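Local coordinates for LP1413 - SCCmec type IV-encoded DNA binding protein (PDB 6BTC), which binds single-stranded DNA and is encoded by staphylococcal cassette chromosome elements, at residues F20-P23 against V24-F28; T27-Y30 against G31-R34; A54-I57 against K58-G62. All blocks are in the same frame, centred on the assembly; numbering follows the deposited sequence.

Contact 1 (F20-P23 against V24-F28); sequences FQQP and VGSTF
A type II beta turn from P23 to S26 leads the chain out of helix 6-21 into strand 27-28, the first short strand of a winged-helix topology. Its closing atom is the carbonyl oxygen of P23, gripped twice by one residue. S26 N donates to P23 O at 3.0 Å, from 30° out of the carbonyl plane, while the hydroxyl S26 OG reaches P23 O at 2.6 Å within that plane, on a lone pair. The hydroxyl gets there because OG stands between the backbone N and the carbonyl carbon of S26, which points it back to P23 O. Serine's one-carbon arm lets its hydroxyl join its own amide on the same oxygen. G25 takes the third position, where the backbone angles would press a beta carbon against the preceding carbonyl oxygen, so glycine fits; P23, with its restricted phi, suits the extended entry.

Q22 packs between the turn and F28. With chi1 at -70°, CG lies anti to the carbonyl carbon and over one face of the F28 ring, 4.1 Å from the centroid, a CH-pi contact. K79, on strand 74-79, donates its amine to Q22 O and pairs through its backbone with G25 and S26, tying the turn to the sheet. A bend at chi2 (-65°) turns the glutamine amide back, so that Q22 OE1 lies 3.3 Å from S26 OG.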
loop_
_atom_site.group_PDB
_atom_site.type_symbol
_atom_site.label_atom_id
_atom_site.label_comp_id
_atom_site.label_asym_id
_atom_site.label_seq_id
_atom_site.Cartn_x
_atom_site.Cartn_y
_atom_site.Cartn_z
ATOM N N PHE A 20 6.931 1.150 2.623
ATOM C CA PHE A 20 8.047 0.982 3.551
ATOM C C PHE A 20 8.898 2.240 3.650
ATOM O O PHE A 20 9.512 2.483 4.695
ATOM C CB PHE A 20 8.933 -0.188 3.128
ATOM C CG PHE A 20 8.438 -1.540 3.581
ATOM C CD1 PHE A 20 8.719 -2.010 4.856
ATOM C CD2 PHE A 20 7.723 -2.355 2.718
ATOM C CE1 PHE A 20 8.283 -3.267 5.266
ATOM C CE2 PHE A 20 7.283 -3.610 3.123
ATOM C CZ PHE A 20 7.568 -4.066 4.396
ATOM N N GLN A 21 8.959 3.040 2.585
ATOM C CA GLN A 21 9.744 4.269 2.584
ATOM C C GLN A 21 9.089 5.389 3.370
ATOM O O GLN A 21 9.746 6.389 3.659
ATOM C CB GLN A 21 9.981 4.752 1.152
ATOM C CG GLN A 21 10.945 3.905 0.386
ATOM C CD GLN A 21 11.183 4.418 -1.027
ATOM O OE1 GLN A 21 10.977 5.600 -1.324
ATOM N NE2 GLN A 21 11.614 3.525 -1.908
ATOM N N GLN A 22 7.822 5.263 3.698
ATOM C CA GLN A 22 7.184 6.249 4.549
ATOM C C GLN A 22 8.006 6.445 5.820
ATOM O O GLN A 22 8.495 5.463 6.398
ATOM C CB GLN A 22 5.766 5.804 4.905
ATOM C CG GLN A 22 4.828 5.842 3.726
ATOM C CD GLN A 22 4.613 7.255 3.212
ATOM O OE1 GLN A 22 4.170 8.147 3.954
ATOM N NE2 GLN A 22 4.942 7.471 1.943
ATOM N N PRO A 23 8.198 7.685 6.273
ATOM C CA PRO A 23 8.884 7.896 7.552
ATOM C C PRO A 23 8.013 7.500 8.735
ATOM O O PRO A 23 6.781 7.567 8.689
ATOM C CB PRO A 23 9.180 9.403 7.557
ATOM C CG PRO A 23 8.222 9.996 6.581
ATOM C CD PRO A 23 7.981 8.948 5.541
ATOM N N VAL A 24 8.681 7.067 9.804
ATOM C CA VAL A 24 7.981 6.667 11.016
ATOM C C VAL A 24 7.022 7.764 11.449
ATOM O O VAL A 24 7.335 8.955 11.373
ATOM C CB VAL A 24 8.995 6.333 12.124
ATOM C CG1 VAL A 24 8.274 5.990 13.420
ATOM C CG2 VAL A 24 9.867 5.168 11.693
ATOM N N GLY A 25 5.839 7.352 11.909
ATOM C CA GLY A 25 4.797 8.255 12.320
ATOM C C GLY A 25 3.908 8.782 11.215
ATOM O O GLY A 25 2.778 9.191 11.497
ATOM N N SER A 26 4.367 8.806 9.971
ATOM C CA SER A 26 3.546 9.386 8.913
ATOM C C SER A 26 2.298 8.546 8.660
ATOM O O SER A 26 2.320 7.315 8.753
ATOM C CB SER A 26 4.344 9.509 7.615
ATOM O OG SER A 26 4.819 8.259 7.192
ATOM N N THR A 27 1.200 9.227 8.348
ATOM C CA THR A 27 -0.034 8.580 7.926
ATOM C C THR A 27 -0.189 8.664 6.412
ATOM O O THR A 27 0.314 9.585 5.771
ATOM C CB THR A 27 -1.258 9.206 8.600
ATOM O OG1 THR A 27 -1.481 10.534 8.106
ATOM C CG2 THR A 27 -1.082 9.250 10.104
ATOM N N PHE A 28 -0.884 7.682 5.839
ATOM C CA PHE A 28 -1.065 7.633 4.394
ATOM C C PHE A 28 -2.221 6.700 4.047
ATOM O O PHE A 28 -2.601 5.822 4.833
ATOM C CB PHE A 28 0.210 7.173 3.692
ATOM C CG PHE A 28 0.626 5.771 4.051
ATOM C CD1 PHE A 28 1.398 5.535 5.173
ATOM C CD2 PHE A 28 0.238 4.695 3.270
ATOM C CE1 PHE A 28 1.786 4.255 5.517
ATOM C CE2 PHE A 28 0.615 3.409 3.608
ATOM C CZ PHE A 28 1.390 3.186 4.732
#

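Contact 2 (T27-Y30 against G31-R34)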
loop_
_atom_site.group_PDB
_atom_site.type_symbol
_atom_site.label_atom_id
_atom_site.label_comp_id
_atom_site.label_asym_id
_atom_site.label_seq_id
_atom_site.Cartn_x
_atom_site.Cartn_y
_atom_site.Cartn_z
ATOM N N THR A 27 1.200 9.227 8.348
ATOM C CA THR A 27 -0.034 8.580 7.926
ATOM C C THR A 27 -0.189 8.664 6.412
ATOM O O THR A 27 0.314 9.585 5.771
ATOM C CB THR A 27 -1.258 9.206 8.600
ATOM O OG1 THR A 27 -1.481 10.534 8.106
ATOM C CG2 THR A 27 -1.082 9.250 10.104
ATOM N N PHE A 28 -0.884 7.682 5.839
ATOM C CA PHE A 28 -1.065 7.633 4.394
ATOM C C PHE A 28 -2.221 6.700 4.047
ATOM O O PHE A 28 -2.601 5.822 4.833
ATOM C CB PHE A 28 0.210 7.173 3.692
ATOM C CG PHE A 28 0.626 5.771 4.051
ATOM C CD1 PHE A 28 1.398 5.535 5.173
ATOM C CD2 PHE A 28 0.238 4.695 3.270
ATOM C CE1 PHE A 28 1.786 4.255 5.517
ATOM C CE2 PHE A 28 0.615 3.409 3.608
ATOM C CZ PHE A 28 1.390 3.186 4.732
ATOM N N THR A 29 -2.777 6.919 2.859
ATOM C CA THR A 29 -3.755 6.037 2.232
ATOM C C THR A 29 -3.170 5.400 0.979
ATOM O O THR A 29 -2.132 5.818 0.448
ATOM C CB THR A 29 -5.024 6.787 1.834
ATOM O OG1 THR A 29 -4.739 7.631 0.708
ATOM C CG2 THR A 29 -5.555 7.615 2.978
ATOM N N TYR A 30 -3.868 4.374 0.496
ATOM C CA TYR A 30 -3.460 3.727 -0.746
ATOM C C TYR A 30 -3.452 4.719 -1.906
ATOM O O TYR A 30 -2.521 4.723 -2.722
ATOM C CB TYR A 30 -4.392 2.557 -1.060
ATOM C CG TYR A 30 -4.208 2.028 -2.458
ATOM C CD1 TYR A 30 -3.080 1.300 -2.791
ATOM C CD2 TYR A 30 -5.150 2.277 -3.449
ATOM C CE1 TYR A 30 -2.893 0.816 -4.062
ATOM C CE2 TYR A 30 -4.975 1.798 -4.733
ATOM C CZ TYR A 30 -3.845 1.070 -5.031
ATOM O OH TYR A 30 -3.651 0.589 -6.296
ATOM N N GLY A 31 -4.489 5.555 -2.006
ATOM C CA GLY A 31 -4.585 6.486 -3.115
ATOM C C GLY A 31 -3.485 7.528 -3.119
ATOM O O GLY A 31 -3.054 7.975 -4.182
ATOM N N GLU A 32 -3.012 7.934 -1.937
ATOM C CA GLU A 32 -1.896 8.870 -1.887
ATOM C C GLU A 32 -0.635 8.243 -2.461
ATOM O O GLU A 32 0.113 8.899 -3.195
ATOM C CB GLU A 32 -1.673 9.340 -0.455
ATOM C CG GLU A 32 -2.769 10.279 0.017
ATOM C CD GLU A 32 -2.706 10.567 1.498
ATOM O OE1 GLU A 32 -1.861 9.957 2.197
ATOM O OE2 GLU A 32 -3.507 11.407 1.958
ATOM N N LEU A 33 -0.395 6.965 -2.163
ATOM C CA LEU A 33 0.771 6.294 -2.723
ATOM C C LEU A 33 0.579 6.016 -4.202
ATOM O O LEU A 33 1.530 6.097 -4.985
ATOM C CB LEU A 33 1.040 4.988 -1.982
ATOM C CG LEU A 33 1.220 5.046 -0.466
ATOM C CD1 LEU A 33 1.510 3.657 0.059
ATOM C CD2 LEU A 33 2.334 5.996 -0.101
ATOM N N ARG A 34 -0.648 5.675 -4.596
ATOM C CA ARG A 34 -0.926 5.320 -5.984
ATOM C C ARG A 34 -0.680 6.503 -6.917
ATOM O O ARG A 34 -0.138 6.337 -8.016
ATOM C CB ARG A 34 -2.372 4.841 -6.100
ATOM C CG ARG A 34 -2.742 4.254 -7.444
ATOM C CD ARG A 34 -4.248 4.316 -7.654
ATOM N NE ARG A 34 -4.692 5.656 -8.046
ATOM C CZ ARG A 34 -5.501 6.443 -7.339
ATOM N NH1 ARG A 34 -6.002 6.054 -6.169
ATOM N NH2 ARG A 34 -5.824 7.636 -7.819
HETATM O O HOH W 1 -1.458 11.541 4.487
#
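T29 and E32 cross at about a right angle, and together they form a capping box at the start of helix 30-34, the short helix that follows strand 27-28. T29 holds the N-cap position. Its OG1 accepts from E32 N at 3.2 Å, and in return E32 OE1 accepts from T29 N, also at 3.2 Å, the donor standing 65° out of the carboxylate plane. First-turn amides lack a carbonyl partner four residues back within the helix; E32 N has T29 OG1 and a weak bond to T29 O instead. Threonine has the short hydroxyl the cap needs. In glutamate, chi1 (-72°) sets CG beside the backbone N, toward the cap, and the extended chain carries OE1 to T29 N. A water donates both to E32 OE1, at 2.8 Å, and to T27 O; E32 OE2 forms a salt bridge with K71.

F28 and L33 are buried. L33 crosses the F28 ring obliquely, bringing CD1 to 3.6 Å from F28 CD2, and also touches I15 and K18 of helix 6-21. Y30 and R34 cross at about a right angle. The Y30 ring swings away from its own backbone N (chi1 168°) and meets L11, I15 and V49. R34 CB sits 4.1 Å above one ring face, near the rim; CG and CD run past the hydroxyl end, with R34 CD 3.9 Å from Y30 CE2.

Contact 3 (A54-I57 against K58-G62); sequences AYWI and KYTPG
The carbonyl oxygen of W56 is held by two donors of T60, at the C-terminal end of helix 43-59, the helix that precedes the two long strands of the wing. T60 OG1 gives its proton to W56 O at 2.5 Å, in the carbonyl plane and on a lone pair; T60 N comes in at 3.1 Å, tilted 34° from that plane. Threonine suits the place because one residue both continues the helical bonding and closes it with its hydroxyl, which chi1 (-51°) sets anti to the carbonyl carbon. The bonds just before are weaker: Y59 N to Y55 O and K58 N to A54 O are both long or bent.

At this end T60 CB lies over one face of the W56 indole, and T60 OG1 comes within 3.4 Å of W56 CD1. The indole also reaches Y12, I16 and S19 of helix 6-21, while A54 and I57 touch Y77.

Y55 and Y59, both exposed, run side by side, pointing the same way. Their rings are nearly parallel, 27° apart, but slid so far that they barely overlap, with centroids 5.8 Å apart. The closest approach is at the edge of the Y59 ring, Y59 CE2 to Y55 CD2, 3.5 Å.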
loop_
_atom_site.group_PDB
_atom_site.type_symbol
_atom_site.label_atom_id
_atom_site.label_comp_id
_atom_site.label_asym_id
_atom_site.label_seq_id
_atom_site.Cartn_x
_atom_site.Cartn_y
_atom_site.Cartn_z
ATOM N N ALA A 54 -4.476 -3.771 0.640
ATOM C CA ALA A 54 -5.220 -3.669 1.883
ATOM C C ALA A 54 -5.181 -4.966 2.682
ATOM O O ALA A 54 -5.263 -4.930 3.915
ATOM C CB ALA A 54 -6.661 -3.276 1.580
ATOM N N TYR A 55 -5.047 -6.115 2.010
ATOM C CA TYR A 55 -5.044 -7.396 2.704
ATOM C C TYR A 55 -3.633 -7.861 3.028
ATOM O O TYR A 55 -3.418 -8.515 4.058
ATOM C CB TYR A 55 -5.814 -8.441 1.871
ATOM C CG TYR A 55 -7.322 -8.295 2.057
ATOM C CD1 TYR A 55 -8.030 -7.294 1.410
ATOM C CD2 TYR A 55 -8.021 -9.122 2.928
ATOM C CE1 TYR A 55 -9.388 -7.129 1.609
ATOM C CE2 TYR A 55 -9.387 -8.965 3.134
ATOM C CZ TYR A 55 -10.063 -7.966 2.474
ATOM O OH TYR A 55 -11.422 -7.801 2.666
ATOM N N TRP A 56 -2.661 -7.503 2.193
ATOM C CA TRP A 56 -1.263 -7.715 2.545
ATOM C C TRP A 56 -0.933 -7.039 3.865
ATOM O O TRP A 56 -0.299 -7.629 4.748
ATOM C CB TRP A 56 -0.376 -7.155 1.442
ATOM C CG TRP A 56 1.054 -7.091 1.793
ATOM C CD1 TRP A 56 1.936 -8.126 1.826
ATOM C CD2 TRP A 56 1.792 -5.921 2.161
ATOM N NE1 TRP A 56 3.181 -7.677 2.190
ATOM C CE2 TRP A 56 3.118 -6.323 2.399
ATOM C CE3 TRP A 56 1.461 -4.570 2.306
ATOM C CZ2 TRP A 56 4.114 -5.423 2.769
ATOM C CZ3 TRP A 56 2.449 -3.685 2.670
ATOM C CH2 TRP A 56 3.755 -4.112 2.903
ATOM N N ILE A 57 -1.372 -5.795 4.015
ATOM C CA ILE A 57 -0.957 -4.977 5.141
ATOM C C ILE A 57 -1.700 -5.405 6.395
ATOM O O ILE A 57 -1.162 -5.328 7.502
ATOM C CB ILE A 57 -1.188 -3.493 4.782
ATOM C CG1 ILE A 57 -0.322 -2.562 5.633
ATOM C CG2 ILE A 57 -2.651 -3.130 4.893
ATOM C CD1 ILE A 57 -0.285 -1.120 5.101
ATOM N N LYS A 58 -2.921 -5.898 6.241
ATOM C CA LYS A 58 -3.759 -6.222 7.382
ATOM C C LYS A 58 -3.549 -7.633 7.919
ATOM O O LYS A 58 -3.952 -7.901 9.054
ATOM C CB LYS A 58 -5.229 -6.049 7.004
ATOM C CG LYS A 58 -6.188 -6.332 8.144
ATOM C CD LYS A 58 -7.614 -6.012 7.742
ATOM C CE LYS A 58 -8.579 -6.304 8.881
ATOM N NZ LYS A 58 -9.985 -5.949 8.530
ATOM N N TYR A 59 -2.929 -8.537 7.149
ATOM C CA TYR A 59 -2.846 -9.942 7.528
ATOM C C TYR A 59 -1.447 -10.510 7.416
ATOM O O TYR A 59 -1.248 -11.683 7.738
ATOM C CB TYR A 59 -3.804 -10.791 6.673
ATOM C CG TYR A 59 -5.260 -10.517 6.965
ATOM C CD1 TYR A 59 -5.813 -10.871 8.184
ATOM C CD2 TYR A 59 -6.075 -9.903 6.032
ATOM C CE1 TYR A 59 -7.150 -10.622 8.475
ATOM C CE2 TYR A 59 -7.416 -9.641 6.311
ATOM C CZ TYR A 59 -7.942 -10.014 7.541
ATOM O OH TYR A 59 -9.258 -9.765 7.838
ATOM N N THR A 60 -0.482 -9.735 6.951
ATOM C CA THR A 60 0.905 -10.166 6.985
ATOM C C THR A 60 1.512 -9.723 8.308
ATOM O O THR A 60 1.472 -8.524 8.621
ATOM C CB THR A 60 1.682 -9.573 5.828
ATOM O OG1 THR A 60 0.979 -9.827 4.606
ATOM C CG2 THR A 60 3.075 -10.175 5.758
ATOM N N PRO A 61 2.048 -10.630 9.123
ATOM C CA PRO A 61 2.501 -10.241 10.459
ATOM C C PRO A 61 3.872 -9.595 10.437
ATOM O O PRO A 61 4.710 -9.862 9.571
ATOM C CB PRO A 61 2.542 -11.575 11.212
ATOM C CG PRO A 61 2.894 -12.561 10.150
ATOM C CD PRO A 61 2.189 -12.083 8.906
ATOM N N GLY A 62 4.099 -8.739 11.425
ATOM C CA GLY A 62 5.396 -8.124 11.575
ATOM C C GLY A 62 5.662 -6.957 10.657
ATOM O O GLY A 62 6.809 -6.509 10.581
#

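Overall arrangement
Contacts 1 and 2 run into one another through T27 and F28 on strand 27-28; their centres are about 10 Å apart, and Q22 NE2 of contact 1 packs on L33 CD2 of contact 2 at 3.6 Å. Contact 3 lies farther off, its centre about 16 Å from each of the other two. It meets contact 1 where F20 CE2 and W56 CH2 approach to 3.6 Å, at the end of helix 6-21, but stays about 5 Å from contact 2 at the nearest atoms, across the centre of the chain. Y77 on strand 74-79 is common ground: it pairs by backbone with F28 and receives A54 and I57 of contact 3.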